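PDB 4KGM: Thg1-like uncharacterized protein from Bacillus thuringiensis, which is a tRNA(His) guanylyltransferase (Thg1)-like nucleotidyltransferase, probably acting on tRNA 5' ends, with a polymerase palm-like catalytic domain that binds ATP and magnesium. Local coordinates for the interface of chains A and B. Sequence-based numbering; all coordinates share one arbitrary frame. Chains: chain A/B, Thg1-like uncharacterized protein.

Contact 1: the interface of chains A and B. Residues chain A 20, 23, 134-136; chain B 20, 23, 134-136.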
# COMPACT_ATOMS: atom_id res chain seq x y z
N PRO A 20 0.86 7.47 7.63
CA PRO A 20 0.28 7.77 8.94
C PRO A 20 0.82 9.09 9.47
O PRO A 20 2.01 9.37 9.31
CB PRO A 20 0.75 6.59 9.82
CG PRO A 20 1.87 5.95 9.06
CD PRO A 20 1.56 6.17 7.61
N MET A 23 4.07 11.67 12.80
CA MET A 23 5.36 11.00 12.93
C MET A 23 6.33 11.49 11.85
O MET A 23 5.89 11.92 10.78
CB MET A 23 5.20 9.47 12.90
CG MET A 23 4.62 8.90 11.62
SD MET A 23 4.50 7.10 11.72
CE MET A 23 3.39 6.91 13.11
N VAL A 134 8.12 7.02 6.46
CA VAL A 134 8.08 7.48 7.84
C VAL A 134 9.18 6.82 8.66
O VAL A 134 9.73 5.78 8.27
CB VAL A 134 6.72 7.21 8.51
CG1 VAL A 134 5.61 7.98 7.81
CG2 VAL A 134 6.42 5.72 8.51
N LEU A 135 9.52 7.42 9.79
CA LEU A 135 10.52 6.88 10.69
C LEU A 135 10.10 7.13 12.13
O LEU A 135 9.53 8.18 12.44
CB LEU A 135 11.88 7.53 10.45
CG LEU A 135 12.72 7.05 9.27
CD1 LEU A 135 14.04 7.79 9.24
CD2 LEU A 135 12.96 5.56 9.37
N PRO A 136 10.37 6.17 13.02
CA PRO A 136 10.18 6.43 14.45
C PRO A 136 11.16 7.50 14.91
O PRO A 136 12.22 7.66 14.30
CB PRO A 136 10.50 5.08 15.10
CG PRO A 136 11.27 4.31 14.08
CD PRO A 136 10.79 4.79 12.74
N PRO B 20 5.85 -0.33 9.08
CA PRO B 20 7.13 0.19 9.55
C PRO B 20 7.39 -0.26 10.99
O PRO B 20 6.47 -0.29 11.81
CB PRO B 20 6.95 1.71 9.49
CG PRO B 20 5.47 1.93 9.43
CD PRO B 20 4.93 0.75 8.69
N MET B 23 7.41 0.94 16.15
CA MET B 23 6.30 1.80 16.55
C MET B 23 5.09 0.96 16.92
O MET B 23 4.95 -0.17 16.46
CB MET B 23 5.97 2.82 15.45
CG MET B 23 5.59 2.22 14.12
SD MET B 23 5.34 3.51 12.88
CE MET B 23 6.97 4.24 12.80
N VAL B 134 -0.56 1.20 12.40
CA VAL B 134 0.41 1.75 13.34
C VAL B 134 -0.16 3.00 13.99
O VAL B 134 -1.11 3.61 13.48
CB VAL B 134 1.75 2.09 12.66
CG1 VAL B 134 2.45 0.81 12.20
CG2 VAL B 134 1.52 3.04 11.50
N LEU B 135 0.41 3.38 15.13
CA LEU B 135 0.04 4.60 15.82
C LEU B 135 1.29 5.22 16.44
O LEU B 135 2.16 4.51 16.92
CB LEU B 135 -0.97 4.33 16.94
CG LEU B 135 -2.43 4.07 16.55
CD1 LEU B 135 -3.26 3.85 17.80
CD2 LEU B 135 -2.98 5.24 15.77
N PRO B 136 1.38 6.56 16.40
CA PRO B 136 2.43 7.23 17.18
C PRO B 136 2.22 6.99 18.67
O PRO B 136 1.10 6.70 19.09
CB PRO B 136 2.24 8.71 16.82
CG PRO B 136 0.90 8.81 16.19
CD PRO B 136 0.63 7.49 15.55
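A:Met23 and B:Met23 meet sulfur to sulfur across the two-fold axis, and between them they bury more surface than any other pair in this patch. The two thioethers run at about a right angle to each other, with A:Met23 SD 3.9 Å from B:Met23 SD, a van der Waals contact between soft, polarisable atoms. Each chain leaves its backbone with CG between N and the carbonyl carbon (chi1 62° in A:Met23) and stays extended through chi2. The bend comes at the last torsion, chi3 61°, which turns the methyl aside from the sulfur pair, toward the partner's proline. There A:Met23 CE rests against the ring carbon CD of B:Pro136 at 3.7 Å, and in the twin contact B:Met23 CE lies 3.9 Å from A:Pro136 CD. In each pair the methionine and the pyrrolidine cross at about a right angle, the methyl also lying close to the proline N.

Valine and proline flank the methionine pair. A:Pro20 offers the CG and CB carbons of its ring to the CG2 methyl of B:Val134, with CG 3.8 Å away. The reciprocal pair, A:Val134 CG2 and B:Pro20 CG, stands at 4.0 Å. No nitrogen or oxygen bonds across this patch, which is held by apolar packing and shape; the twin distances agree within 0.2 Å, as expected of a two-fold interface.

In the fold, Pro20 and Met23 belong to the loop between helix 4-13 and strand 25-31, whereas Val134 closes strand 128-134 and Leu135 and Pro136 lead on toward the 3-10 helix 137-139.

Contact 2: the interface of chains A and B. Residues chain A 135-136, 138-139; chain B 21-23.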
# COMPACT_ATOMS: atom_id res chain seq x y z
N LEU A 135 9.52 7.42 9.79
CA LEU A 135 10.52 6.88 10.69
C LEU A 135 10.10 7.13 12.13
O LEU A 135 9.53 8.18 12.44
CB LEU A 135 11.88 7.53 10.45
CG LEU A 135 12.72 7.05 9.27
CD1 LEU A 135 14.04 7.79 9.24
CD2 LEU A 135 12.96 5.56 9.37
N PRO A 136 10.37 6.17 13.02
CA PRO A 136 10.18 6.43 14.45
C PRO A 136 11.16 7.50 14.91
O PRO A 136 12.22 7.66 14.30
CB PRO A 136 10.50 5.08 15.10
CG PRO A 136 11.27 4.31 14.08
CD PRO A 136 10.79 4.79 12.74
N ASP A 138 13.26 7.77 17.34
CA ASP A 138 14.60 7.35 17.73
C ASP A 138 15.37 6.69 16.58
O ASP A 138 16.31 5.92 16.82
CB ASP A 138 14.56 6.44 18.97
CG ASP A 138 13.80 5.14 18.74
OD1 ASP A 138 13.62 4.39 19.72
OD2 ASP A 138 13.38 4.87 17.59
N GLU A 139 14.96 6.98 15.35
CA GLU A 139 15.65 6.45 14.18
C GLU A 139 15.97 7.56 13.18
O GLU A 139 16.62 7.31 12.16
CB GLU A 139 14.82 5.35 13.51
CG GLU A 139 14.78 4.03 14.28
CD GLU A 139 15.99 3.16 14.02
OE1 GLU A 139 17.12 3.70 13.93
OE2 GLU A 139 15.82 1.93 13.91
N GLU B 21 8.64 -0.62 11.28
CA GLU B 21 8.98 -1.20 12.57
C GLU B 21 9.23 -0.14 13.64
O GLU B 21 9.22 1.06 13.36
CB GLU B 21 10.20 -2.11 12.44
CG GLU B 21 9.95 -3.33 11.56
CD GLU B 21 11.22 -4.10 11.26
OE1 GLU B 21 12.28 -3.74 11.81
OE2 GLU B 21 11.15 -5.05 10.45
N ARG B 22 9.45 -0.61 14.87
CA ARG B 22 9.73 0.25 16.02
C ARG B 22 8.67 1.32 16.28
O ARG B 22 9.00 2.46 16.61
CB ARG B 22 11.13 0.87 15.91
CG ARG B 22 12.26 -0.15 16.07
CD ARG B 22 13.62 0.52 16.20
NE ARG B 22 13.65 1.47 17.32
CZ ARG B 22 13.88 1.12 18.58
NH1 ARG B 22 14.08 -0.15 18.89
NH2 ARG B 22 13.89 2.05 19.53
N MET B 23 7.41 0.94 16.15
CA MET B 23 6.30 1.80 16.55
C MET B 23 5.09 0.96 16.92
O MET B 23 4.95 -0.17 16.46
CB MET B 23 5.97 2.82 15.45
CG MET B 23 5.59 2.22 14.12
SD MET B 23 5.34 3.51 12.88
CE MET B 23 6.97 4.24 12.80
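A:Pro136 packs against the backbone and the first side-chain carbon of B:Arg22, forming the apolar centre of this patch. Its ring carbon CG lies 3.9 Å from B:Arg22 CB, and the pyrrolidine runs roughly perpendicular to the arginine chain. Next to it, A:Pro136 CB comes within 3.4 Å of the carbonyl oxygen B:Arg22 O, so the ring edge also meets the backbone of B:Arg22.

From this centre the arginine reaches outward to an acidic rim. Its chain starts with CG anti to the carbonyl carbon (chi1 -69°) and turns at chi3 (56°), which carries the guanidinium past the proline to the 3-10 helix 137-139. There it is paired with the carboxylate of A:Asp138, whose CG lies in plane at the guanidinium edge; the two planes are 36° apart. The salt bridge joins B:Arg22 NH2 to A:Asp138 OD1, but these atoms are modelled too close together, and its detailed geometry is doubtful. The accompanying hydrogen bond from B:Arg22 NE to A:Asp138 OD2 is weak, at 3.4 Å.

A:Glu139 adds a second carboxylate, turned almost perpendicular to the guanidinium and not in contact with its charged atoms. If ionised, it may add to the favourable electrostatics around B:Arg22. It also approaches the aliphatic stem: the carboxylate oxygen A:Glu139 OE2 lies 3.5 Å from the methylene B:Arg22 CD.

Contacts 1 and 2 are neighbouring parts of one two-fold interface, the centres of their C-alpha atoms about 6 Å apart, and they share A:Leu135, A:Pro136 and B:Met23. A:Pro136 and B:Met23 tie the two together, taking part in the apolar packing of contact 1 and in the arginine-bearing patch of contact 2. Symmetry repeats contact 2 with the chains exchanged, so contact 1 is accompanied by two charged patches, related by the two-fold. This combination of apolar packing and ionic pairing could orient the two chains. The deposited assembly holds four copies, but the structure alone does not show that this pairing persists in solution.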